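Local coordinates for HD domain protein (Enterococcus faecalis, PDB 4LRL), which probably hydrolyses deoxyribonucleoside triphosphates as an HD-domain phosphohydrolase whose activity is controlled allosterically by bound nucleotides, at residues C[141-146]-C[392-397]; C[275-280]-C[385-390]; C[250-255]-C[410-415]. All coordinates share one frame; numbering follows the deposited sequence.

Contact 1 (C[141-146]-C[392-397])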
ATOM      1  N   TYR C 141      12.674  16.586 -22.851  1.00 38.32           N
ATOM      2  CA  TYR C 141      13.899  16.564 -22.039  1.00 38.70           C
ATOM      3  C   TYR C 141      14.318  17.981 -21.692  1.00 39.46           C
ATOM      4  O   TYR C 141      15.397  18.455 -22.079  1.00 40.53           O
ATOM      5  CB  TYR C 141      15.023  15.815 -22.764  1.00 39.46           C
ATOM      6  CG  TYR C 141      14.616  14.416 -23.169  1.00 39.88           C
ATOM      7  CD1 TYR C 141      14.191  14.152 -24.462  1.00 40.02           C
ATOM      8  CD2 TYR C 141      14.619  13.366 -22.244  1.00 38.97           C
ATOM      9  CE1 TYR C 141      13.804  12.879 -24.839  1.00 41.11           C
ATOM     10  CE2 TYR C 141      14.231  12.084 -22.615  1.00 39.46           C
ATOM     11  CZ  TYR C 141      13.823  11.856 -23.918  1.00 40.21           C
ATOM     12  OH  TYR C 141      13.432  10.611 -24.316  1.00 41.25           O
ATOM     13  N   SER C 142      13.433  18.641 -20.957  1.00 38.97           N
ATOM     14  CA  SER C 142      13.463  20.082 -20.776  1.00 40.15           C
ATOM     15  C   SER C 142      14.824  20.610 -20.339  1.00 40.91           C
ATOM     16  O   SER C 142      15.351  21.543 -20.948  1.00 42.54           O
ATOM     17  CB  SER C 142      12.347  20.508 -19.817  1.00 38.95           C
ATOM     18  OG  SER C 142      12.650  21.755 -19.224  1.00 41.79           O
ATOM     19  N   HIS C 143      15.407  19.994 -19.313  1.00 40.58           N
ATOM     20  CA  HIS C 143      16.688  20.461 -18.764  1.00 41.52           C
ATOM     21  C   HIS C 143      17.858  20.378 -19.772  1.00 42.47           C
ATOM     22  O   HIS C 143      18.659  21.313 -19.884  1.00 43.49           O
ATOM     23  CB  HIS C 143      17.030  19.712 -17.463  1.00 41.00           C
ATOM     24  CG  HIS C 143      18.215  20.276 -16.743  1.00 43.16           C
ATOM     25  ND1 HIS C 143      19.451  19.662 -16.747  1.00 44.77           N
ATOM     26  CD2 HIS C 143      18.365  21.422 -16.035  1.00 45.23           C
ATOM     27  CE1 HIS C 143      20.306  20.392 -16.052  1.00 46.50           C
ATOM     28  NE2 HIS C 143      19.674  21.470 -15.614  1.00 47.56           N
ATOM     29  N   THR C 144      17.943  19.258 -20.492  1.00 41.98           N
ATOM     30  CA  THR C 144      18.975  19.047 -21.504  1.00 43.28           C
ATOM     31  C   THR C 144      18.774  20.005 -22.676  1.00 44.56           C
ATOM     32  O   THR C 144      19.721  20.606 -23.174  1.00 45.75           O
ATOM     33  CB  THR C 144      18.944  17.602 -22.034  1.00 42.80           C
ATOM     34  OG1 THR C 144      18.958  16.694 -20.936  1.00 41.37           O
ATOM     35  CG2 THR C 144      20.139  17.319 -22.921  1.00 43.93           C
ATOM     36  N   PHE C 145      17.518  20.141 -23.092  1.00 44.41           N
ATOM     37  CA  PHE C 145      17.150  20.977 -24.221  1.00 45.94           C
ATOM     38  C   PHE C 145      17.515  22.452 -24.006  1.00 47.36           C
ATOM     39  O   PHE C 145      18.004  23.119 -24.927  1.00 48.96           O
ATOM     40  CB  PHE C 145      15.657  20.826 -24.513  1.00 44.85           C
ATOM     41  CG  PHE C 145      15.284  21.175 -25.916  1.00 46.32           C
ATOM     42  CD1 PHE C 145      15.260  20.194 -26.906  1.00 46.09           C
ATOM     43  CD2 PHE C 145      14.965  22.489 -26.258  1.00 47.29           C
ATOM     44  CE1 PHE C 145      14.925  20.518 -28.218  1.00 47.99           C
ATOM     45  CE2 PHE C 145      14.629  22.824 -27.569  1.00 49.14           C
ATOM     46  CZ  PHE C 145      14.616  21.838 -28.553  1.00 49.35           C
ATOM     47  N   GLU C 146      17.298  22.952 -22.790  1.00 46.84           N
ATOM     48  CA  GLU C 146      17.611  24.351 -22.484  1.00 48.65           C
ATOM     49  C   GLU C 146      19.106  24.608 -22.438  1.00 49.89           C
ATOM     50  O   GLU C 146      19.556  25.696 -22.782  1.00 51.39           O
ATOM     51  CB  GLU C 146      16.942  24.801 -21.184  1.00 47.77           C
ATOM     52  CG  GLU C 146      15.422  24.705 -21.239  1.00 49.04           C
ATOM     53  CD  GLU C 146      14.727  25.012 -19.923  1.00 50.80           C
ATOM     54  OE1 GLU C 146      13.483  24.944 -19.905  1.00 51.14           O
ATOM     55  OE2 GLU C 146      15.406  25.328 -18.917  1.00 52.64           O
ATOM     56  N   TYR C 392      23.672  19.951  -8.047  1.00 51.57           N
ATOM     57  CA  TYR C 392      23.332  21.375  -7.901  1.00 54.55           C
ATOM     58  C   TYR C 392      22.800  21.957  -9.204  1.00 53.90           C
ATOM     59  O   TYR C 392      22.002  22.893  -9.192  1.00 55.43           O
ATOM     60  CB  TYR C 392      24.552  22.202  -7.469  1.00 56.50           C
ATOM     61  CG  TYR C 392      24.876  22.179  -5.988  1.00 60.37           C
ATOM     62  CD1 TYR C 392      23.917  22.534  -5.035  1.00 63.85           C
ATOM     63  CD2 TYR C 392      26.162  21.843  -5.542  1.00 62.30           C
ATOM     64  CE1 TYR C 392      24.219  22.532  -3.669  1.00 67.67           C
ATOM     65  CE2 TYR C 392      26.476  21.840  -4.174  1.00 65.94           C
ATOM     66  CZ  TYR C 392      25.497  22.185  -3.246  1.00 68.18           C
ATOM     67  OH  TYR C 392      25.790  22.186  -1.896  1.00 72.13           O
ATOM     68  N   ASP C 393      23.257  21.394 -10.319  1.00 52.14           N
ATOM     69  CA  ASP C 393      22.832  21.805 -11.649  1.00 51.65           C
ATOM     70  C   ASP C 393      21.406  21.361 -12.004  1.00 50.75           C
ATOM     71  O   ASP C 393      20.828  21.852 -12.982  1.00 51.09           O
ATOM     72  CB  ASP C 393      23.818  21.266 -12.704  1.00 50.61           C
ATOM     73  CG  ASP C 393      25.242  21.812 -12.522  1.00 52.81           C
ATOM     74  OD1 ASP C 393      25.390  22.933 -11.965  1.00 55.47           O
ATOM     75  OD2 ASP C 393      26.205  21.116 -12.935  1.00 52.16           O
ATOM     76  N   LEU C 394      20.837  20.433 -11.237  1.00 49.69           N
ATOM     77  CA  LEU C 394      19.519  19.886 -11.587  1.00 48.09           C
ATOM     78  C   LEU C 394      18.390  20.773 -11.047  1.00 48.47           C
ATOM     79  O   LEU C 394      18.595  21.485 -10.064  1.00 49.97           O
ATOM     80  CB  LEU C 394      19.379  18.416 -11.149  1.00 47.50           C
ATOM     81  CG  LEU C 394      20.307  17.411 -11.867  1.00 46.76           C
ATOM     82  CD1 LEU C 394      20.288  16.041 -11.189  1.00 46.80           C
ATOM     83  CD2 LEU C 394      20.009  17.282 -13.377  1.00 45.45           C
ATOM     84  N   PRO C 395      17.207  20.746 -11.702  1.00 74.66           N
ATOM     85  CA  PRO C 395      16.103  21.637 -11.351  1.00 70.70           C
ATOM     86  C   PRO C 395      15.364  21.238 -10.065  1.00 67.46           C
ATOM     87  O   PRO C 395      14.130  21.253 -10.022  1.00 64.65           O
ATOM     88  CB  PRO C 395      15.177  21.531 -12.569  1.00 69.15           C
ATOM     89  CG  PRO C 395      15.421  20.175 -13.094  1.00 70.52           C
ATOM     90  CD  PRO C 395      16.876  19.912 -12.873  1.00 74.45           C
ATOM     91  N   TYR C 396      16.122  20.896  -9.029  1.00 67.73           N
ATOM     92  CA  TYR C 396      15.552  20.548  -7.730  1.00 64.75           C
ATOM     93  C   TYR C 396      16.267  21.303  -6.604  1.00 65.60           C
ATOM     94  O   TYR C 396      17.404  20.992  -6.256  1.00 68.55           O
ATOM     95  CB  TYR C 396      15.589  19.032  -7.521  1.00 64.95           C
ATOM     96  CG  TYR C 396      14.830  18.279  -8.591  1.00 62.85           C
ATOM     97  CD1 TYR C 396      13.441  18.169  -8.535  1.00 59.26           C
ATOM     98  CD2 TYR C 396      15.493  17.700  -9.670  1.00 63.85           C
ATOM     99  CE1 TYR C 396      12.734  17.495  -9.516  1.00 57.87           C
ATOM    100  CE2 TYR C 396      14.793  17.020 -10.660  1.00 62.71           C
ATOM    101  CZ  TYR C 396      13.412  16.922 -10.574  1.00 59.57           C
ATOM    102  OH  TYR C 396      12.702  16.261 -11.545  1.00 58.92           O
ATOM    103  N   ASP C 397      15.590  22.312  -6.061  1.00 63.34           N
ATOM    104  CA  ASP C 397      16.141  23.156  -5.004  1.00 64.00           C
ATOM    105  C   ASP C 397      15.909  22.569  -3.605  1.00 62.82           C
ATOM    106  O   ASP C 397      14.846  22.012  -3.321  1.00 59.61           O
ATOM    107  CB  ASP C 397      15.545  24.564  -5.096  1.00 63.27           C
ATOM    108  CG  ASP C 397      14.053  24.594  -4.810  1.00 60.12           C
ATOM    109  OD1 ASP C 397      13.291  23.821  -5.434  1.00 58.71           O
ATOM    110  OD2 ASP C 397      13.637  25.398  -3.955  1.00 60.37           O
TER

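Contact 2 (C[275-280]-C[385-390])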
ATOM      1  N   MET C 275      22.668   8.828 -18.685  1.00 31.84           N
ATOM      2  CA  MET C 275      21.921   8.849 -19.942  1.00 31.66           C
ATOM      3  C   MET C 275      21.692  10.287 -20.417  1.00 31.92           C
ATOM      4  O   MET C 275      21.699  10.572 -21.621  1.00 32.09           O
ATOM      5  CB  MET C 275      20.598   8.098 -19.789  1.00 31.70           C
ATOM      6  CG  MET C 275      20.763   6.587 -19.647  1.00 31.21           C
ATOM      7  SD  MET C 275      21.468   5.842 -21.134  1.00 34.20           S
ATOM      8  CE  MET C 275      20.088   5.965 -22.273  1.00 31.76           C
ATOM      9  N   GLU C 276      21.492  11.188 -19.462  1.00 31.63           N
ATOM     10  CA  GLU C 276      21.303  12.590 -19.760  1.00 32.29           C
ATOM     11  C   GLU C 276      22.565  13.192 -20.386  1.00 32.77           C
ATOM     12  O   GLU C 276      22.477  13.977 -21.336  1.00 33.31           O
ATOM     13  CB  GLU C 276      20.900  13.341 -18.494  1.00 32.40           C
ATOM     14  CG  GLU C 276      20.368  14.731 -18.749  1.00 34.37           C
ATOM     15  CD  GLU C 276      21.471  15.778 -18.914  1.00 37.49           C
ATOM     16  OE1 GLU C 276      21.230  16.783 -19.626  1.00 39.32           O
ATOM     17  OE2 GLU C 276      22.571  15.605 -18.330  1.00 36.89           O
ATOM     18  N   VAL C 277      23.732  12.817 -19.864  1.00 32.78           N
ATOM     19  CA  VAL C 277      24.999  13.246 -20.443  1.00 33.28           C
ATOM     20  C   VAL C 277      25.108  12.810 -21.904  1.00 33.75           C
ATOM     21  O   VAL C 277      25.536  13.594 -22.745  1.00 34.66           O
ATOM     22  CB  VAL C 277      26.240  12.774 -19.608  1.00 33.77           C
ATOM     23  CG1 VAL C 277      27.526  12.978 -20.389  1.00 33.62           C
ATOM     24  CG2 VAL C 277      26.327  13.534 -18.284  1.00 32.42           C
ATOM     25  N   ILE C 278      24.699  11.578 -22.212  1.00 33.74           N
ATOM     26  CA  ILE C 278      24.728  11.087 -23.588  1.00 33.67           C
ATOM     27  C   ILE C 278      23.760  11.863 -24.484  1.00 33.76           C
ATOM     28  O   ILE C 278      24.118  12.268 -25.591  1.00 34.45           O
ATOM     29  CB  ILE C 278      24.478   9.565 -23.651  1.00 33.97           C
ATOM     30  CG1 ILE C 278      25.792   8.834 -23.390  1.00 35.11           C
ATOM     31  CG2 ILE C 278      23.907   9.137 -25.022  1.00 33.31           C
ATOM     32  CD1 ILE C 278      25.601   7.554 -22.674  1.00 38.52           C
ATOM     33  N   LEU C 279      22.546  12.084 -23.995  1.00 33.01           N
ATOM     34  CA  LEU C 279      21.582  12.910 -24.701  1.00 33.18           C
ATOM     35  C   LEU C 279      22.135  14.327 -24.960  1.00 33.80           C
ATOM     36  O   LEU C 279      21.989  14.862 -26.061  1.00 34.19           O
ATOM     37  CB  LEU C 279      20.276  12.985 -23.910  1.00 32.39           C
ATOM     38  CG  LEU C 279      19.150  13.905 -24.393  1.00 32.72           C
ATOM     39  CD1 LEU C 279      18.600  13.449 -25.743  1.00 32.37           C
ATOM     40  CD2 LEU C 279      18.041  13.927 -23.348  1.00 31.02           C
ATOM     41  N   ASP C 280      22.768  14.915 -23.946  1.00 33.35           N
ATOM     42  CA  ASP C 280      23.294  16.276 -24.045  1.00 34.24           C
ATOM     43  C   ASP C 280      24.298  16.354 -25.185  1.00 34.88           C
ATOM     44  O   ASP C 280      24.201  17.216 -26.060  1.00 35.82           O
ATOM     45  CB  ASP C 280      23.921  16.711 -22.708  1.00 33.89           C
ATOM     46  CG  ASP C 280      24.507  18.123 -22.751  1.00 35.90           C
ATOM     47  OD1 ASP C 280      23.896  19.040 -22.176  1.00 37.59           O
ATOM     48  OD2 ASP C 280      25.583  18.333 -23.350  1.00 38.80           O
ATOM     49  N   TYR C 385      32.618  11.933 -24.683  1.00 34.26           N
ATOM     50  CA  TYR C 385      32.579  10.701 -23.910  1.00 33.69           C
ATOM     51  C   TYR C 385      32.876  10.865 -22.424  1.00 33.06           C
ATOM     52  O   TYR C 385      32.913   9.875 -21.697  1.00 32.61           O
ATOM     53  CB  TYR C 385      33.446   9.624 -24.572  1.00 34.37           C
ATOM     54  CG  TYR C 385      32.796   9.127 -25.834  1.00 35.10           C
ATOM     55  CD1 TYR C 385      33.191   9.617 -27.082  1.00 36.35           C
ATOM     56  CD2 TYR C 385      31.738   8.211 -25.778  1.00 35.20           C
ATOM     57  CE1 TYR C 385      32.577   9.176 -28.247  1.00 37.33           C
ATOM     58  CE2 TYR C 385      31.109   7.766 -26.939  1.00 36.38           C
ATOM     59  CZ  TYR C 385      31.537   8.255 -28.169  1.00 37.41           C
ATOM     60  OH  TYR C 385      30.920   7.834 -29.320  1.00 38.43           O
ATOM     61  N   THR C 386      33.077  12.111 -21.985  1.00 32.41           N
ATOM     62  CA  THR C 386      33.252  12.423 -20.570  1.00 31.96           C
ATOM     63  C   THR C 386      32.452  13.661 -20.207  1.00 32.35           C
ATOM     64  O   THR C 386      32.079  14.447 -21.069  1.00 32.21           O
ATOM     65  CB  THR C 386      34.746  12.684 -20.166  1.00 32.58           C
ATOM     66  OG1 THR C 386      35.191  13.957 -20.667  1.00 32.19           O
ATOM     67  CG2 THR C 386      35.669  11.582 -20.650  1.00 31.92           C
ATOM     68  N   ALA C 387      32.203  13.832 -18.918  1.00 32.92           N
ATOM     69  CA  ALA C 387      31.573  15.040 -18.415  1.00 33.92           C
ATOM     70  C   ALA C 387      31.876  15.224 -16.943  1.00 34.88           C
ATOM     71  O   ALA C 387      32.324  14.299 -16.264  1.00 34.49           O
ATOM     72  CB  ALA C 387      30.049  14.998 -18.634  1.00 33.41           C
ATOM     73  N   ILE C 388      31.626  16.446 -16.481  1.00 36.27           N
ATOM     74  CA  ILE C 388      31.602  16.792 -15.084  1.00 37.71           C
ATOM     75  C   ILE C 388      30.227  17.409 -14.852  1.00 38.84           C
ATOM     76  O   ILE C 388      29.849  18.352 -15.543  1.00 39.42           O
ATOM     77  CB  ILE C 388      32.707  17.839 -14.757  1.00 38.91           C
ATOM     78  CG1 ILE C 388      34.095  17.207 -14.861  1.00 38.14           C
ATOM     79  CG2 ILE C 388      32.494  18.467 -13.362  1.00 39.37           C
ATOM     80  CD1 ILE C 388      35.222  18.214 -14.908  1.00 39.73           C
ATOM     81  N   ASN C 389      29.458  16.864 -13.917  1.00 39.86           N
ATOM     82  CA  ASN C 389      28.278  17.587 -13.428  1.00 41.38           C
ATOM     83  C   ASN C 389      27.967  17.336 -11.968  1.00 42.17           C
ATOM     84  O   ASN C 389      28.406  16.343 -11.382  1.00 42.00           O
ATOM     85  CB  ASN C 389      27.034  17.388 -14.319  1.00 40.90           C
ATOM     86  CG  ASN C 389      26.519  15.955 -14.322  1.00 41.45           C
ATOM     87  OD1 ASN C 389      26.514  15.272 -13.298  1.00 44.28           O
ATOM     88  ND2 ASN C 389      26.052  15.506 -15.480  1.00 40.30           N
ATOM     89  N   SER C 390      27.225  18.261 -11.378  1.00 43.42           N
ATOM     90  CA  SER C 390      26.802  18.104 -10.012  1.00 44.78           C
ATOM     91  C   SER C 390      25.280  18.128  -9.945  1.00 44.99           C
ATOM     92  O   SER C 390      24.608  18.608 -10.864  1.00 44.27           O
ATOM     93  CB  SER C 390      27.429  19.189  -9.144  1.00 46.40           C
ATOM     94  OG  SER C 390      26.558  20.279  -8.949  1.00 49.25           O
TER

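Contact 3 (C[250-255]-C[410-415])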
ATOM      1  N   HIS C 250       4.239  17.673  12.123  1.00 40.78           N
ATOM      2  CA  HIS C 250       4.833  16.375  11.771  1.00 40.38           C
ATOM      3  C   HIS C 250       4.512  15.965  10.337  1.00 38.47           C
ATOM      4  O   HIS C 250       5.359  15.399   9.655  1.00 37.56           O
ATOM      5  CB  HIS C 250       4.418  15.277  12.748  1.00 42.09           C
ATOM      6  CG  HIS C 250       4.884  15.505  14.157  1.00 44.54           C
ATOM      7  ND1 HIS C 250       6.213  15.688  14.486  1.00 44.97           N
ATOM      8  CD2 HIS C 250       4.197  15.555  15.324  1.00 44.99           C
ATOM      9  CE1 HIS C 250       6.320  15.847  15.795  1.00 47.39           C
ATOM     10  NE2 HIS C 250       5.111  15.777  16.324  1.00 47.49           N
ATOM     11  N   ALA C 251       3.298  16.275   9.886  1.00 37.46           N
ATOM     12  CA  ALA C 251       2.906  16.062   8.499  1.00 35.90           C
ATOM     13  C   ALA C 251       3.710  16.950   7.543  1.00 34.76           C
ATOM     14  O   ALA C 251       4.052  16.528   6.446  1.00 33.94           O
ATOM     15  CB  ALA C 251       1.431  16.300   8.324  1.00 35.38           C
ATOM     16  N   VAL C 252       4.005  18.181   7.956  1.00 35.01           N
ATOM     17  CA  VAL C 252       4.868  19.053   7.170  1.00 34.27           C
ATOM     18  C   VAL C 252       6.289  18.470   7.155  1.00 34.58           C
ATOM     19  O   VAL C 252       6.934  18.439   6.109  1.00 33.64           O
ATOM     20  CB  VAL C 252       4.835  20.520   7.687  1.00 35.01           C
ATOM     21  CG1 VAL C 252       5.863  21.383   6.951  1.00 33.76           C
ATOM     22  CG2 VAL C 252       3.430  21.100   7.528  1.00 33.94           C
ATOM     23  N   GLU C 253       6.745  17.985   8.306  1.00 35.91           N
ATOM     24  CA  GLU C 253       8.013  17.264   8.408  1.00 37.31           C
ATOM     25  C   GLU C 253       8.135  16.112   7.421  1.00 37.34           C
ATOM     26  O   GLU C 253       9.158  15.991   6.743  1.00 37.19           O
ATOM     27  CB  GLU C 253       8.201  16.691   9.801  1.00 38.84           C
ATOM     28  CG  GLU C 253       8.660  17.672  10.843  1.00 40.10           C
ATOM     29  CD  GLU C 253       8.958  16.985  12.164  1.00 42.08           C
ATOM     30  OE1 GLU C 253       8.538  15.819  12.352  1.00 40.67           O
ATOM     31  OE2 GLU C 253       9.619  17.616  13.010  1.00 43.86           O
ATOM     32  N   ASP C 254       7.096  15.270   7.360  1.00 37.84           N
ATOM     33  CA  ASP C 254       7.035  14.136   6.433  1.00 37.82           C
ATOM     34  C   ASP C 254       7.108  14.585   4.986  1.00 36.41           C
ATOM     35  O   ASP C 254       7.617  13.860   4.136  1.00 36.30           O
ATOM     36  CB  ASP C 254       5.749  13.333   6.620  1.00 38.68           C
ATOM     37  CG  ASP C 254       5.601  12.778   8.017  1.00 41.56           C
ATOM     38  OD1 ASP C 254       4.446  12.650   8.477  1.00 43.53           O
ATOM     39  OD2 ASP C 254       6.630  12.474   8.659  1.00 44.96           O
ATOM     40  N   TYR C 255       6.585  15.772   4.695  1.00 35.61           N
ATOM     41  CA  TYR C 255       6.720  16.305   3.357  1.00 34.47           C
ATOM     42  C   TYR C 255       8.206  16.590   3.062  1.00 33.98           C
ATOM     43  O   TYR C 255       8.713  16.195   2.016  1.00 33.52           O
ATOM     44  CB  TYR C 255       5.840  17.539   3.150  1.00 34.18           C
ATOM     45  CG  TYR C 255       6.328  18.414   2.030  1.00 32.95           C
ATOM     46  CD1 TYR C 255       6.117  18.052   0.703  1.00 31.83           C
ATOM     47  CD2 TYR C 255       7.013  19.604   2.300  1.00 32.30           C
ATOM     48  CE1 TYR C 255       6.572  18.850  -0.331  1.00 33.13           C
ATOM     49  CE2 TYR C 255       7.483  20.417   1.268  1.00 32.25           C
ATOM     50  CZ  TYR C 255       7.257  20.034  -0.043  1.00 33.65           C
ATOM     51  OH  TYR C 255       7.710  20.813  -1.075  1.00 34.16           O
ATOM     52  N   ILE C 410       8.687  27.825   4.957  1.00 52.30           N
ATOM     53  CA  ILE C 410       7.436  27.140   5.228  1.00 49.88           C
ATOM     54  C   ILE C 410       6.945  27.665   6.574  1.00 50.60           C
ATOM     55  O   ILE C 410       7.624  27.515   7.586  1.00 51.03           O
ATOM     56  CB  ILE C 410       7.630  25.613   5.230  1.00 48.05           C
ATOM     57  CG1 ILE C 410       8.087  25.148   3.846  1.00 46.70           C
ATOM     58  CG2 ILE C 410       6.349  24.898   5.650  1.00 46.30           C
ATOM     59  CD1 ILE C 410       8.637  23.756   3.818  1.00 46.32           C
ATOM     60  N   GLU C 411       5.784  28.317   6.575  1.00 50.97           N
ATOM     61  CA  GLU C 411       5.297  29.000   7.773  1.00 52.24           C
ATOM     62  C   GLU C 411       4.286  28.160   8.544  1.00 50.60           C
ATOM     63  O   GLU C 411       3.309  27.661   7.976  1.00 49.93           O
ATOM     64  CB  GLU C 411       4.693  30.363   7.432  1.00 54.57           C
ATOM     65  CG  GLU C 411       5.591  31.268   6.593  1.00 57.93           C
ATOM     66  CD  GLU C 411       6.613  32.056   7.406  1.00 60.84           C
ATOM     67  OE1 GLU C 411       7.015  31.620   8.507  1.00 61.72           O
ATOM     68  OE2 GLU C 411       7.030  33.121   6.926  1.00 64.06           O
ATOM     69  N   LEU C 412       4.541  28.000   9.839  1.00 50.41           N
ATOM     70  CA  LEU C 412       3.624  27.297  10.732  1.00 49.67           C
ATOM     71  C   LEU C 412       2.894  28.329  11.565  1.00 51.59           C
ATOM     72  O   LEU C 412       3.517  29.258  12.099  1.00 53.10           O
ATOM     73  CB  LEU C 412       4.380  26.324  11.633  1.00 48.30           C
ATOM     74  CG  LEU C 412       5.103  25.158  10.949  1.00 47.56           C
ATOM     75  CD1 LEU C 412       6.334  24.759  11.732  1.00 48.09           C
ATOM     76  CD2 LEU C 412       4.186  23.964  10.772  1.00 45.81           C
ATOM     77  N   MET C 413       1.577  28.187  11.658  1.00 51.95           N
ATOM     78  CA  MET C 413       0.787  29.135  12.440  1.00 55.08           C
ATOM     79  C   MET C 413       0.411  28.643  13.836  1.00 55.09           C
ATOM     80  O   MET C 413      -0.194  27.580  14.004  1.00 53.52           O
ATOM     81  CB  MET C 413      -0.458  29.594  11.692  1.00 57.04           C
ATOM     82  CG  MET C 413      -1.089  30.802  12.354  1.00 61.52           C
ATOM     83  SD  MET C 413      -2.548  31.410  11.517  1.00 66.18           S
ATOM     84  CE  MET C 413      -1.789  32.238  10.122  1.00 66.62           C
ATOM     85  N   GLN C 414       0.777  29.450  14.830  1.00 56.78           N
ATOM     86  CA  GLN C 414       0.524  29.142  16.228  1.00 57.24           C
ATOM     87  C   GLN C 414      -0.927  29.473  16.562  1.00 59.35           C
ATOM     88  O   GLN C 414      -1.587  30.205  15.827  1.00 61.16           O
ATOM     89  CB  GLN C 414       1.454  29.963  17.125  1.00 59.06           C
ATOM     90  CG  GLN C 414       2.933  29.983  16.722  1.00 58.97           C
ATOM     91  CD  GLN C 414       3.774  28.990  17.499  1.00 58.72           C
ATOM     92  OE1 GLN C 414       3.325  27.892  17.832  1.00 58.58           O
ATOM     93  NE2 GLN C 414       5.010  29.372  17.788  1.00 60.67           N
ATOM     94  N   LYS C 415      -1.412  28.935  17.677  1.00 59.41           N
ATOM     95  CA  LYS C 415      -2.743  29.258  18.197  1.00 62.17           C
ATOM     96  C   LYS C 415      -2.962  30.767  18.359  1.00 65.27           C
ATOM     97  O   LYS C 415      -4.093  31.244  18.273  1.00 68.50           O
ATOM     98  CB  LYS C 415      -2.980  28.545  19.532  1.00 62.14           C
ATOM     99  CG  LYS C 415      -4.452  28.325  19.864  1.00 66.00           C
ATOM    100  CD  LYS C 415      -4.804  28.825  21.272  1.00 69.41           C
ATOM    101  CE  LYS C 415      -6.172  28.326  21.738  1.00 71.82           C
ATOM    102  NZ  LYS C 415      -7.305  28.901  20.958  1.00 75.35           N
TER

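Contact 1 (C[141-146]-C[392-397])
H143 meets P395 with one ring face and D393 with its NE2 atom, which joins helix 142-149 of the HD domain to the loop after strand 387-389, here bent into an inverse gamma turn centred on P395. The packed part lies over the imidazole. P395 CD stands 3.7 Å above the ring plane, displaced toward the rim, and comes within 3.8 Å of H143 CD2. Its line to the ring centroid is 26° off the normal, the geometry of a CH-pi contact. The ring reaches this position because CG is anti to the backbone N (chi1 -171°), so the side chain extends from the helix toward the loop. L394 arrives at about a right angle to the histidine, and its CD2 stays 4.1 Å from H143 CE1. H143 ND1 is buried here and has no partner in the model.

Against this packing stands the exposed side chain of D393, whose end leads away from the helix and accepts a weak hydrogen bond from S390 N through OD2. H143 and Y392 both bind dATP in another structure of this protein, so the junction borders a nucleotide site that has no dATP here. D393 meets H143 through its backbone oxygen alone, in a weak bond: H143 NE2 donates to D393 O over 2.9 Å, bent to 122° at the hydrogen.

Contact 2 (C[275-280]-C[385-390])
V277 points from helix 270-291 toward the strand, where it meets A387 and N389; both its methyls touch A387, and CG2 alone reaches N389. At the root of the side chain, V277 CB lies 4.5 Å from A387 CB. With CG1 anti to the backbone N (chi1 168°), that branch runs to A387 and its tip comes within 3.7 Å of A387 CB, an ordinary apolar contact. V277 CG2, anti to the carbonyl carbon, also borders A387 CB, at 4.0 Å, but its closer neighbour is the amide of N389, whose ND2 lies 3.4 Å away.

The surface receiving V277 is one face of a small antiparallel sheet, in which 387-389 is an outermost strand and 441-444 is central. A387 pairs through its backbone with Y443, and N389 with R441. A387 and N389 direct their CB atoms to the helix, while I388 between them directs its own away. Y443 of the central strand also touches V277, so the valine reaches beyond the outermost strand; L353 of a loop adjoins it as well.

N389 has its CG between the backbone N and the carbonyl carbon (chi1 66°), and the side chain crosses that of V277 at a slant. The two ends of its amide have different company on the same helix: ND2 rests against the V277 methyl, whereas OD1 accepts a weak hydrogen bond from R273 NH1.

Contact 3 (C[250-255]-C[410-415])
Y255 offers I410 the edge of its ring: I410 CD1 lies near the ring plane, 4.4 Å from Y255 CE2. The phenol end is directed elsewhere, with Y255 OH hydrogen-bonded to Q203 O, and F226 meets the ring edge-to-face. A turn earlier in the helix, V252 makes the closer approach. Its CG1 is anti to the backbone N (chi1 174°) and reaches to 3.8 Å from I410 CG2, the two side chains lying alongside and running in opposing senses. The other valine branch, V252 CG2, lies 4.4 Å from L412 CD2. All four residues that touch are buried, and L422 packs against V252, I410 and L412 alike.

Polar groups occupy another side of the helix. H250 ND1 donates to E253 OE1 over 3.2 Å at 176°; the acceptor lies in the ring plane, but the histidine comes from above the carboxylate plane. E253 OE2 is taken by S426 OG, and Q265 of the second subunit packs on H250 and E253. The whole is helix-on-sheet packing, with V252 of helix 249-267 set on L412 of 411-413, an inner strand of a mixed four-stranded sheet, and V252 and Y255 on I410 just before it.

How the contacts relate
Contacts 1 and 2 are neighbours, their centres about 12 Å apart. Y141 and T144 pack on L279, and T144 OG1 probably hydrogen-bonds to E276 OE1 at 2.6 Å, which brings helix 142-149 against helix 270-291. Along the chain the order is 141-146, 250-255, 275-280, 385-390, 392-397, 410-415, so contacts 1 and 3 interleave while contact 2 falls within the span of both. Contact 1 alone joins the HD domain to the HD-associated region, and it holds two dATP-site residues, H143 and Y392. Contact 3, centred about 29 Å from contact 1 and 38 Å from contact 2, packs a separate sheet on the other side of the chain's centre from contact 2.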